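Local coordinates for DegV family protein (Streptococcus agalactiae, PDB 3LUP) that binds a long fatty acid chain, here elaidic acid, in a pocket within the protein, and may take part in lipid transport or fatty acid metabolism, at residues Thr10-Tyr15 against Gly265-Thr270; Ala14-Ala19 against Glu24-Leu29; Ile31-Asp36 against Asp49-Lys54; Ile122-Gln127 against Ala233-Arg238. All coordinates share one frame; numbering follows the deposited sequence.

Contact 1 of 4, residues Thr10-Tyr15 against Gly265-Thr270; sequences TDTSAY and GGVIAT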
# COMPACT_ATOMS: atom_id res chain seq x y z
N THR A 10 -3.97 7.73 7.97
CA THR A 10 -3.39 7.02 6.85
C THR A 10 -3.30 7.95 5.66
O THR A 10 -3.61 9.12 5.78
CB THR A 10 -4.20 5.75 6.51
OG1 THR A 10 -3.53 5.03 5.46
CG2 THR A 10 -5.62 6.11 6.07
N ASP A 11 -2.86 7.43 4.52
CA ASP A 11 -2.77 8.24 3.32
C ASP A 11 -3.57 7.56 2.23
O ASP A 11 -4.04 6.45 2.41
CB ASP A 11 -1.31 8.48 2.92
CG ASP A 11 -0.50 7.18 2.86
OD1 ASP A 11 -0.89 6.26 2.08
OD2 ASP A 11 0.52 7.09 3.60
N THR A 12 -3.74 8.24 1.11
CA THR A 12 -4.59 7.74 0.04
C THR A 12 -4.01 6.54 -0.73
O THR A 12 -4.70 5.98 -1.58
CB THR A 12 -4.96 8.85 -0.95
OG1 THR A 12 -3.77 9.34 -1.56
CG2 THR A 12 -5.67 9.99 -0.24
N SER A 13 -2.79 6.12 -0.40
CA SER A 13 -2.22 4.92 -1.01
C SER A 13 -2.79 3.65 -0.37
O SER A 13 -2.71 2.57 -0.95
CB SER A 13 -0.69 4.92 -0.93
OG SER A 13 -0.22 4.40 0.31
N ALA A 14 -3.35 3.78 0.83
CA ALA A 14 -4.02 2.65 1.50
C ALA A 14 -5.34 2.37 0.82
O ALA A 14 -6.10 3.29 0.53
CB ALA A 14 -4.24 2.98 2.95
N TYR A 15 -5.63 1.10 0.56
CA TYR A 15 -6.93 0.77 0.01
C TYR A 15 -7.83 0.34 1.15
O TYR A 15 -7.66 -0.73 1.74
CB TYR A 15 -6.83 -0.31 -1.06
CG TYR A 15 -8.15 -0.56 -1.73
CD1 TYR A 15 -8.43 0.01 -2.97
CD2 TYR A 15 -9.13 -1.35 -1.13
CE1 TYR A 15 -9.66 -0.20 -3.59
CE2 TYR A 15 -10.35 -1.56 -1.74
CZ TYR A 15 -10.61 -0.99 -2.97
OH TYR A 15 -11.81 -1.21 -3.58
N GLY A 265 -4.63 3.12 -7.54
CA GLY A 265 -4.87 4.51 -7.96
C GLY A 265 -3.65 5.05 -8.71
O GLY A 265 -2.72 4.30 -9.00
N GLY A 266 -3.67 6.35 -9.02
CA GLY A 266 -2.64 6.99 -9.82
C GLY A 266 -1.31 7.03 -9.10
O GLY A 266 -0.25 7.04 -9.72
N VAL A 267 -1.38 7.05 -7.77
CA VAL A 267 -0.18 7.07 -6.94
C VAL A 267 0.71 5.85 -7.25
O VAL A 267 1.87 6.02 -7.61
CB VAL A 267 -0.53 7.19 -5.44
CG1 VAL A 267 0.70 7.07 -4.58
CG2 VAL A 267 -1.23 8.54 -5.18
N ILE A 268 0.14 4.64 -7.15
CA ILE A 268 0.87 3.39 -7.39
C ILE A 268 1.01 3.05 -8.87
O ILE A 268 2.03 2.53 -9.28
CB ILE A 268 0.26 2.22 -6.57
CG1 ILE A 268 0.33 2.54 -5.07
CG2 ILE A 268 0.99 0.93 -6.85
CD1 ILE A 268 -0.58 1.71 -4.19
N ALA A 269 0.00 3.35 -9.68
CA ALA A 269 0.13 3.27 -11.14
C ALA A 269 1.37 4.06 -11.64
O ALA A 269 2.13 3.56 -12.46
CB ALA A 269 -1.13 3.78 -11.80
N THR A 270 1.57 5.26 -11.13
CA THR A 270 2.79 6.03 -11.40
C THR A 270 4.09 5.22 -11.26
O THR A 270 4.99 5.35 -12.08
CB THR A 270 2.86 7.32 -10.52
OG1 THR A 270 1.79 8.21 -10.86
CG2 THR A 270 4.18 8.06 -10.72
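Ser13 and Val267 bring the two backbones nearest, their CA atoms 6.6 Å apart, where the type I turn Asp11-Ala14 at the end of strand 6-11 meets the first turn of helix 266-272, which has Gly265 as N-cap. The touch itself is light and made by aliphatic tips. Ile268 makes the closest approach: with CG1 anti to its carbonyl carbon (chi1 -60°) and the chain extended beyond, its CD1 ends 4.0 Å from Ser13 O. The two branches of Val267 divide the turn between them, CG1 lying 4.5 Å from Ser13 CB and CG2 turning to the hydroxyl of Thr12. Each partner is braced by bonds of its own. On the turn, Asp11 OD1 accepts two bonds from one residue: Ser13 N comes to its anti lone pair, closing an Asx turn, while Ser13 OG gives its hydrogen to Asp11 OD1 at 2.7 Å on the syn side, 21° out of the carboxylate plane. The same serine hydroxyl is also bonded to Thr123 OG1, and Asp11 OD2 takes Ile92 N. On the helix, Gly266 O is held by both N and OG1 of Thr270 from opposite faces of its plane, OG1 of Thr270 standing 2.6 Å from Gly266 O. Val267 and Ile268 both touch the elaidic acid, so the helix side of the contact also forms pocket wall. A turn after a parallel strand thus backs the first turn of a helix, and it is the helix that lines the fatty-acid pocket of this DegV fold.

Contact 2 of 4, residues Ala14-Ala19 against Glu24-Leu29; sequences AYLPEA and EDVYVL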
# COMPACT_ATOMS: atom_id res chain seq x y z
N ALA A 14 -3.35 3.78 0.83
CA ALA A 14 -4.02 2.65 1.50
C ALA A 14 -5.34 2.37 0.82
O ALA A 14 -6.10 3.29 0.53
CB ALA A 14 -4.24 2.98 2.95
N TYR A 15 -5.63 1.10 0.56
CA TYR A 15 -6.93 0.77 0.01
C TYR A 15 -7.83 0.34 1.15
O TYR A 15 -7.66 -0.73 1.74
CB TYR A 15 -6.83 -0.31 -1.06
CG TYR A 15 -8.15 -0.56 -1.73
CD1 TYR A 15 -8.43 0.01 -2.97
CD2 TYR A 15 -9.13 -1.35 -1.13
CE1 TYR A 15 -9.66 -0.20 -3.59
CE2 TYR A 15 -10.35 -1.56 -1.74
CZ TYR A 15 -10.61 -0.99 -2.97
OH TYR A 15 -11.81 -1.21 -3.58
N LEU A 16 -8.79 1.20 1.46
CA LEU A 16 -9.64 1.06 2.64
C LEU A 16 -10.87 0.18 2.40
O LEU A 16 -11.64 0.45 1.47
CB LEU A 16 -10.08 2.43 3.17
CG LEU A 16 -8.97 3.33 3.73
CD1 LEU A 16 -9.54 4.67 4.16
CD2 LEU A 16 -8.18 2.67 4.89
N PRO A 17 -11.04 -0.86 3.25
CA PRO A 17 -12.24 -1.72 3.19
C PRO A 17 -13.52 -0.87 3.13
O PRO A 17 -13.51 0.28 3.58
CB PRO A 17 -12.17 -2.52 4.50
CG PRO A 17 -10.72 -2.53 4.87
CD PRO A 17 -10.11 -1.27 4.32
N GLU A 18 -14.60 -1.42 2.59
CA GLU A 18 -15.84 -0.64 2.45
C GLU A 18 -16.38 -0.13 3.81
O GLU A 18 -16.77 1.05 3.93
CB GLU A 18 -16.94 -1.45 1.66
N ALA A 19 -16.36 -1.01 4.82
CA ALA A 19 -16.90 -0.73 6.17
C ALA A 19 -16.18 0.40 6.92
O ALA A 19 -16.79 1.09 7.74
CB ALA A 19 -16.89 -2.01 7.03
N GLU A 24 -15.59 7.85 11.42
CA GLU A 24 -15.40 9.19 11.95
C GLU A 24 -14.06 9.38 12.67
O GLU A 24 -13.68 10.51 12.99
CB GLU A 24 -16.56 9.55 12.88
CG GLU A 24 -16.69 8.62 14.08
CD GLU A 24 -17.78 9.04 15.03
OE1 GLU A 24 -18.89 9.39 14.55
OE2 GLU A 24 -17.55 9.01 16.26
N ASP A 25 -13.37 8.28 12.94
CA ASP A 25 -12.06 8.34 13.59
C ASP A 25 -10.93 8.07 12.62
O ASP A 25 -9.77 7.94 13.02
CB ASP A 25 -12.01 7.36 14.76
CG ASP A 25 -13.03 7.68 15.86
OD1 ASP A 25 -13.31 8.89 16.08
OD2 ASP A 25 -13.53 6.73 16.50
N VAL A 26 -11.26 8.01 11.33
CA VAL A 26 -10.29 7.72 10.28
C VAL A 26 -9.96 8.98 9.49
O VAL A 26 -10.85 9.62 8.96
CB VAL A 26 -10.77 6.55 9.36
CG1 VAL A 26 -9.83 6.34 8.20
CG2 VAL A 26 -10.89 5.26 10.14
N TYR A 27 -8.68 9.35 9.45
CA TYR A 27 -8.24 10.52 8.70
C TYR A 27 -7.24 10.12 7.60
O TYR A 27 -6.33 9.32 7.84
CB TYR A 27 -7.66 11.57 9.65
CG TYR A 27 -8.67 11.98 10.70
CD1 TYR A 27 -9.45 13.12 10.53
CD2 TYR A 27 -8.87 11.19 11.85
CE1 TYR A 27 -10.40 13.49 11.49
CE2 TYR A 27 -9.82 11.54 12.81
CZ TYR A 27 -10.58 12.69 12.62
OH TYR A 27 -11.51 13.05 13.57
N VAL A 28 -7.45 10.66 6.40
CA VAL A 28 -6.67 10.26 5.23
C VAL A 28 -5.97 11.45 4.62
O VAL A 28 -6.62 12.36 4.10
CB VAL A 28 -7.54 9.61 4.10
CG1 VAL A 28 -6.64 8.97 3.09
CG2 VAL A 28 -8.52 8.59 4.63
N LEU A 29 -4.64 11.41 4.66
CA LEU A 29 -3.79 12.42 4.03
C LEU A 29 -3.68 12.17 2.53
O LEU A 29 -3.52 11.03 2.11
CB LEU A 29 -2.39 12.35 4.63
CG LEU A 29 -2.02 13.10 5.90
CD1 LEU A 29 -3.19 13.23 6.84
CD2 LEU A 29 -0.84 12.42 6.59
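Leu16 meets Val26 and Val28 at the border of the four-stranded parallel sheet, in the connection that carries the chain from strand 6-11 to its parallel neighbour, the outermost strand 26-29. Apolar contact accounts for all that passes between the segments, and it buries just 79 Å² in total. Leu16 and Val28 point at each other tip to tip, their CA atoms 10.0 Å apart, so the gap is spanned wholly by side chains. Val26 and Val28, two residues apart on the strand, present methyl groups on the same side, and Leu16 addresses both with one branch. Behind this small patch, Leu16 also touches Val131 of helix 124-138, which places the connecting segment between the strand and that helix. Thr10 and Thr12 pack on Val28 from the neighbouring strand and the turn that follows it.

Backbone hydrogen bonds serve the two segments separately. Tyr27 pairs with Leu8 and Thr10, and Leu29 with Thr10, fixing strand 26-29 in the sheet; Tyr15 is tied instead to Ser124. Alternation along the strand sends Tyr27 and Leu29 to the other face, where they pack on helix 69-81. Side-chain polar bonds lie on that far side too, with Tyr84 OH joined to both Asp25 OD1 and Tyr27 OH.

The geometry of the apolar patch comes from Leu16, whose CG lies anti to the carbonyl carbon (chi1 -66°) and whose CD1 is carried outward by an extended second torsion. That methyl sits 4.1 Å from Val28 CG2 and 4.4 Å from Val26 CG1.

Contact 3 of 4, residues Ile31-Asp36 against Asp49-Lys54; sequences IPIIID and DQYYDK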
# COMPACT_ATOMS: atom_id res chain seq x y z
N ILE A 31 -1.95 12.18 -1.21
CA ILE A 31 -0.66 12.08 -1.91
C ILE A 31 -0.75 12.72 -3.30
O ILE A 31 -1.50 12.25 -4.14
CB ILE A 31 -0.16 10.61 -2.03
CG1 ILE A 31 -0.05 9.97 -0.63
CG2 ILE A 31 1.17 10.56 -2.81
CD1 ILE A 31 0.35 8.52 -0.60
N PRO A 32 0.02 13.79 -3.52
CA PRO A 32 0.02 14.45 -4.83
C PRO A 32 0.72 13.64 -5.93
O PRO A 32 1.70 12.94 -5.67
CB PRO A 32 0.79 15.75 -4.56
CG PRO A 32 0.72 15.95 -3.07
CD PRO A 32 0.79 14.55 -2.52
N ILE A 33 0.18 13.73 -7.14
CA ILE A 33 0.88 13.23 -8.31
C ILE A 33 1.33 14.42 -9.17
O ILE A 33 0.61 15.41 -9.31
CB ILE A 33 0.01 12.23 -9.14
CG1 ILE A 33 -0.81 12.96 -10.19
CG2 ILE A 33 -0.90 11.36 -8.25
CD1 ILE A 33 -1.19 12.07 -11.33
N ILE A 34 2.53 14.33 -9.72
CA ILE A 34 3.06 15.42 -10.52
C ILE A 34 3.24 14.98 -11.97
O ILE A 34 4.16 14.22 -12.29
CB ILE A 34 4.40 15.98 -9.98
CG1 ILE A 34 4.36 16.17 -8.45
CG2 ILE A 34 4.75 17.30 -10.66
CD1 ILE A 34 5.70 15.95 -7.76
N ILE A 35 2.34 15.46 -12.83
CA ILE A 35 2.43 15.20 -14.26
C ILE A 35 3.42 16.22 -14.84
O ILE A 35 4.53 16.35 -14.32
CB ILE A 35 1.05 15.26 -14.94
CG1 ILE A 35 -0.02 14.63 -14.02
CG2 ILE A 35 1.10 14.58 -16.32
CD1 ILE A 35 -0.24 13.14 -14.21
N ASP A 36 3.05 16.94 -15.89
CA ASP A 36 3.93 17.99 -16.41
C ASP A 36 3.87 19.21 -15.47
O ASP A 36 4.30 20.31 -15.83
CB ASP A 36 3.55 18.37 -17.84
N ASP A 49 -9.66 8.11 -14.75
CA ASP A 49 -9.69 8.06 -16.22
C ASP A 49 -8.85 9.15 -16.85
O ASP A 49 -8.18 8.92 -17.86
CB ASP A 49 -11.11 8.07 -16.75
CG ASP A 49 -11.64 6.67 -16.99
OD1 ASP A 49 -11.29 6.05 -18.03
OD2 ASP A 49 -12.42 6.19 -16.14
N GLN A 50 -8.87 10.34 -16.25
CA GLN A 50 -8.04 11.45 -16.72
C GLN A 50 -6.58 11.10 -16.52
O GLN A 50 -5.74 11.47 -17.36
CB GLN A 50 -8.35 12.75 -15.96
CG GLN A 50 -9.50 13.59 -16.51
CD GLN A 50 -9.71 14.88 -15.71
OE1 GLN A 50 -9.04 15.11 -14.69
NE2 GLN A 50 -10.62 15.73 -16.16
N TYR A 51 -6.30 10.40 -15.42
CA TYR A 51 -4.94 10.01 -15.06
C TYR A 51 -4.28 9.18 -16.13
O TYR A 51 -3.17 9.49 -16.55
CB TYR A 51 -4.90 9.20 -13.76
CG TYR A 51 -3.51 8.63 -13.55
CD1 TYR A 51 -2.50 9.42 -13.01
CD2 TYR A 51 -3.19 7.34 -13.95
CE1 TYR A 51 -1.22 8.93 -12.84
CE2 TYR A 51 -1.92 6.83 -13.78
CZ TYR A 51 -0.93 7.63 -13.22
OH TYR A 51 0.34 7.13 -13.06
N TYR A 52 -4.96 8.11 -16.54
CA TYR A 52 -4.43 7.20 -17.56
C TYR A 52 -4.32 7.85 -18.93
O TYR A 52 -3.39 7.57 -19.68
CB TYR A 52 -5.26 5.92 -17.62
CG TYR A 52 -4.92 4.95 -16.53
CD1 TYR A 52 -3.74 4.19 -16.58
CD2 TYR A 52 -5.77 4.76 -15.45
CE1 TYR A 52 -3.40 3.28 -15.56
CE2 TYR A 52 -5.47 3.84 -14.43
CZ TYR A 52 -4.28 3.12 -14.49
OH TYR A 52 -3.97 2.22 -13.48
N ASP A 53 -5.27 8.73 -19.24
CA ASP A 53 -5.20 9.56 -20.43
C ASP A 53 -3.97 10.46 -20.41
O ASP A 53 -3.26 10.56 -21.41
CB ASP A 53 -6.45 10.41 -20.57
CG ASP A 53 -7.60 9.65 -21.18
OD1 ASP A 53 -7.35 8.67 -21.93
OD2 ASP A 53 -8.75 10.04 -20.91
N LYS A 54 -3.73 11.09 -19.26
CA LYS A 54 -2.55 11.94 -19.08
C LYS A 54 -1.26 11.11 -19.08
O LYS A 54 -0.23 11.56 -19.59
CB LYS A 54 -2.65 12.81 -17.83
CG LYS A 54 -3.49 14.08 -18.01
CD LYS A 54 -3.26 15.13 -16.93
CE LYS A 54 -3.59 16.52 -17.51
NZ LYS A 54 -3.76 17.58 -16.48
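Tyr51 of helix 48-57 meets Ile33 of the short strand 33-34 along one ring edge. From CB the side chain swings so that CG is anti to the backbone N (chi1 171°), which carries the ring off the helix toward the strand. CD1 and CE1 form the touching edge: Ile33 CD1 lies near the ring plane, 3.4 Å from Tyr51 CD1 and 3.5 Å from Tyr51 CE1, while the two side chains cross at a slant. On the other edge, CD2 of Tyr51 stands 3.8 Å above the ring plane of Tyr52, over its centre. The tip goes further still, for OH is hydrogen-bonded to Thr270 OG1 of helix 266-272, a bond that anchors the far end of the ring and gives its one polar atom a partner. Ile33 approaches with CG1 between the backbone N and the carbonyl carbon (chi1 90°), and two residues on, Ile35 CD1 extends the apolar line to Lys54 CB at 4.4 Å. The result is a helix packed against a strand of the small antiparallel pair 33-34 and 63-64, beside the fatty-acid pocket, which Ile31 enters from the same segment to touch the ligand.

Contact 4 of 4, residues Ile122-Gln127 against Ala233-Arg238; sequences ITSAPQ and AIIHSR. With ELA (Elaidic acid), chain B.
Ser124 and Ile235 face each other across the junction of helix 124-138 with strand 230-236, the serine hydroxyl set among the isoleucine's carbons. With its OG anti to the backbone N (chi1 180°), Ser124 directs that oxygen outward, 3.7 Å from Ile235 CG2 and 3.8 Å from Ile235 CD1. The next residue, Ala125, meets Ala233 methyl to methyl, the two CB atoms 3.8 Å apart; small side chains on both partners let the backbones come to 6.7 Å between the CA atoms of Ala125 and Ala233.

Elaidic acid enters the same junction with its hydrocarbon end. Ile235 CD1 lies 3.7 Å from ligand C18, so this methyl touches both the serine and the chain terminus, and Pro126 CD and Ile122 CD1 also come near the last carbons. The two branches of Thr123 go separate ways: CG2 packs 3.5 Å from ligand C13, whereas OG1, anti to the backbone N, gives a hydrogen bond to Gln127 OE1 at 3.1 Å, almost along the C=O axis (168°).

Far from here, Arg175 NH2 binds the acid by a hydrogen bond. Along the last third of the chain, from C13 to C18, these segments meet the ligand chiefly with aliphatic carbon and turn the threonine hydroxyl toward protein partners, which suggests that the tail is held mainly by shape and apolar contact.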
# COMPACT_ATOMS: atom_id res chain seq x y z
N ILE A 122 4.31 -1.63 3.79
CA ILE A 122 3.41 -2.02 2.72
C ILE A 122 2.59 -0.82 2.22
O ILE A 122 2.90 0.33 2.56
CB ILE A 122 2.55 -3.26 3.12
CG1 ILE A 122 2.07 -4.01 1.88
CG2 ILE A 122 1.47 -2.92 4.17
CD1 ILE A 122 3.23 -4.74 1.15
N THR A 123 1.60 -1.08 1.39
CA THR A 123 0.72 -0.04 0.91
C THR A 123 -0.52 -0.70 0.32
O THR A 123 -0.71 -1.89 0.51
CB THR A 123 1.45 0.92 -0.09
OG1 THR A 123 0.63 2.06 -0.34
CG2 THR A 123 1.79 0.23 -1.41
N SER A 124 -1.35 0.05 -0.39
CA SER A 124 -2.55 -0.51 -1.00
C SER A 124 -3.39 -1.24 0.06
O SER A 124 -3.58 -0.70 1.16
CB SER A 124 -2.17 -1.43 -2.17
OG SER A 124 -3.32 -1.98 -2.79
N ALA A 125 -3.84 -2.46 -0.24
CA ALA A 125 -4.89 -3.13 0.53
C ALA A 125 -4.48 -3.67 1.91
O ALA A 125 -5.27 -3.58 2.87
CB ALA A 125 -5.53 -4.23 -0.30
N PRO A 126 -3.26 -4.25 2.03
CA PRO A 126 -2.77 -4.61 3.36
C PRO A 126 -2.72 -3.42 4.32
O PRO A 126 -3.06 -3.57 5.49
CB PRO A 126 -1.36 -5.13 3.06
CG PRO A 126 -1.51 -5.81 1.77
CD PRO A 126 -2.41 -4.87 0.98
N GLN A 127 -2.31 -2.26 3.81
CA GLN A 127 -2.29 -1.04 4.59
C GLN A 127 -3.70 -0.73 5.12
O GLN A 127 -3.87 -0.48 6.32
CB GLN A 127 -1.78 0.13 3.74
CG GLN A 127 -1.00 1.21 4.51
CD GLN A 127 -0.77 2.47 3.67
OE1 GLN A 127 -0.53 2.40 2.47
NE2 GLN A 127 -0.86 3.62 4.30
N ALA A 233 -5.82 -10.07 -1.38
CA ALA A 233 -6.25 -9.06 -2.33
C ALA A 233 -5.46 -9.21 -3.62
O ALA A 233 -4.23 -9.25 -3.59
CB ALA A 233 -6.04 -7.66 -1.74
N ILE A 234 -6.16 -9.33 -4.75
CA ILE A 234 -5.51 -9.20 -6.04
C ILE A 234 -5.72 -7.76 -6.50
O ILE A 234 -6.84 -7.24 -6.50
CB ILE A 234 -6.09 -10.14 -7.09
CG1 ILE A 234 -6.04 -11.58 -6.60
CG2 ILE A 234 -5.34 -9.98 -8.42
CD1 ILE A 234 -6.99 -12.50 -7.35
N ILE A 235 -4.63 -7.09 -6.86
CA ILE A 235 -4.68 -5.67 -7.13
C ILE A 235 -4.04 -5.43 -8.50
O ILE A 235 -3.02 -6.03 -8.80
CB ILE A 235 -3.94 -4.86 -6.04
CG1 ILE A 235 -4.24 -5.44 -4.65
CG2 ILE A 235 -4.32 -3.38 -6.12
CD1 ILE A 235 -3.02 -5.59 -3.78
N HIS A 236 -4.64 -4.58 -9.32
CA HIS A 236 -4.14 -4.34 -10.65
C HIS A 236 -4.29 -2.90 -11.10
O HIS A 236 -5.19 -2.19 -10.63
CB HIS A 236 -4.84 -5.27 -11.64
CG HIS A 236 -6.29 -4.96 -11.82
ND1 HIS A 236 -6.75 -4.19 -12.87
CD2 HIS A 236 -7.37 -5.28 -11.08
CE1 HIS A 236 -8.06 -4.06 -12.76
NE2 HIS A 236 -8.46 -4.72 -11.69
N SER A 237 -3.42 -2.48 -12.01
CA SER A 237 -3.57 -1.18 -12.65
C SER A 237 -4.04 -1.38 -14.10
O SER A 237 -3.24 -1.43 -15.03
CB SER A 237 -2.27 -0.36 -12.57
OG SER A 237 -1.18 -1.07 -13.15
N ARG A 238 -5.36 -1.50 -14.27
CA ARG A 238 -5.97 -1.78 -15.59
C ARG A 238 -5.41 -3.07 -16.22
O ARG A 238 -4.95 -3.07 -17.36
CB ARG A 238 -5.83 -0.58 -16.54
CG ARG A 238 -6.49 0.71 -16.04
CD ARG A 238 -7.65 1.12 -16.90
NE ARG A 238 -8.25 2.37 -16.45
CZ ARG A 238 -8.29 3.50 -17.15
NH1 ARG A 238 -7.75 3.57 -18.37
NH2 ARG A 238 -8.87 4.58 -16.63
CA ELA B . 7.71 10.02 -2.41
C ELA B . 8.70 11.00 -3.05
O ELA B . 8.92 11.03 -4.30
C3 ELA B . 6.26 10.21 -2.87
C4 ELA B . 5.30 9.43 -1.98
C5 ELA B . 4.42 8.44 -2.77
C6 ELA B . 5.14 7.10 -2.99
C7 ELA B . 4.57 6.17 -4.06
C8 ELA B . 5.44 4.92 -4.18
C9 ELA B . 4.61 3.68 -4.47
C10 ELA B . 5.23 2.40 -4.90
C11 ELA B . 4.42 1.40 -5.69
C12 ELA B . 4.52 -0.01 -5.13
C13 ELA B . 3.22 -0.51 -4.50
C14 ELA B . 3.03 -2.01 -4.63
C15 ELA B . 1.66 -2.41 -4.06
C16 ELA B . 1.50 -3.92 -3.84
C17 ELA B . 1.29 -4.24 -2.36
C18 ELA B . 0.30 -5.38 -2.15
OXT ELA B . 9.33 11.79 -2.31

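How the contacts relate
Contacts 1 and 4, with centres 9 Å apart, flank the hydrocarbon chain of the ligand and are bonded together, Ser13 OG to Thr123 OG1 at 2.6 Å and Tyr15 N to Ser124 O at 2.8 Å. Contact 2 continues contact 1 outward through the sheet, where Thr10 O and Leu29 N are 2.7 Å apart; its Val28 side chain is about 13 Å from the elaidic acid. Contact 3 lies toward the carboxylate half of the ligand, joined to contact 1 by Thr270 OG1 and Tyr51 OH, 2.8 Å apart, and to contact 4, about 19 Å away between centres, by the salt bridge Asp49 OD1-Arg238 NH2. Segments of contacts 1, 3 and 4 supply pocket residues, contact 3 through Ile31.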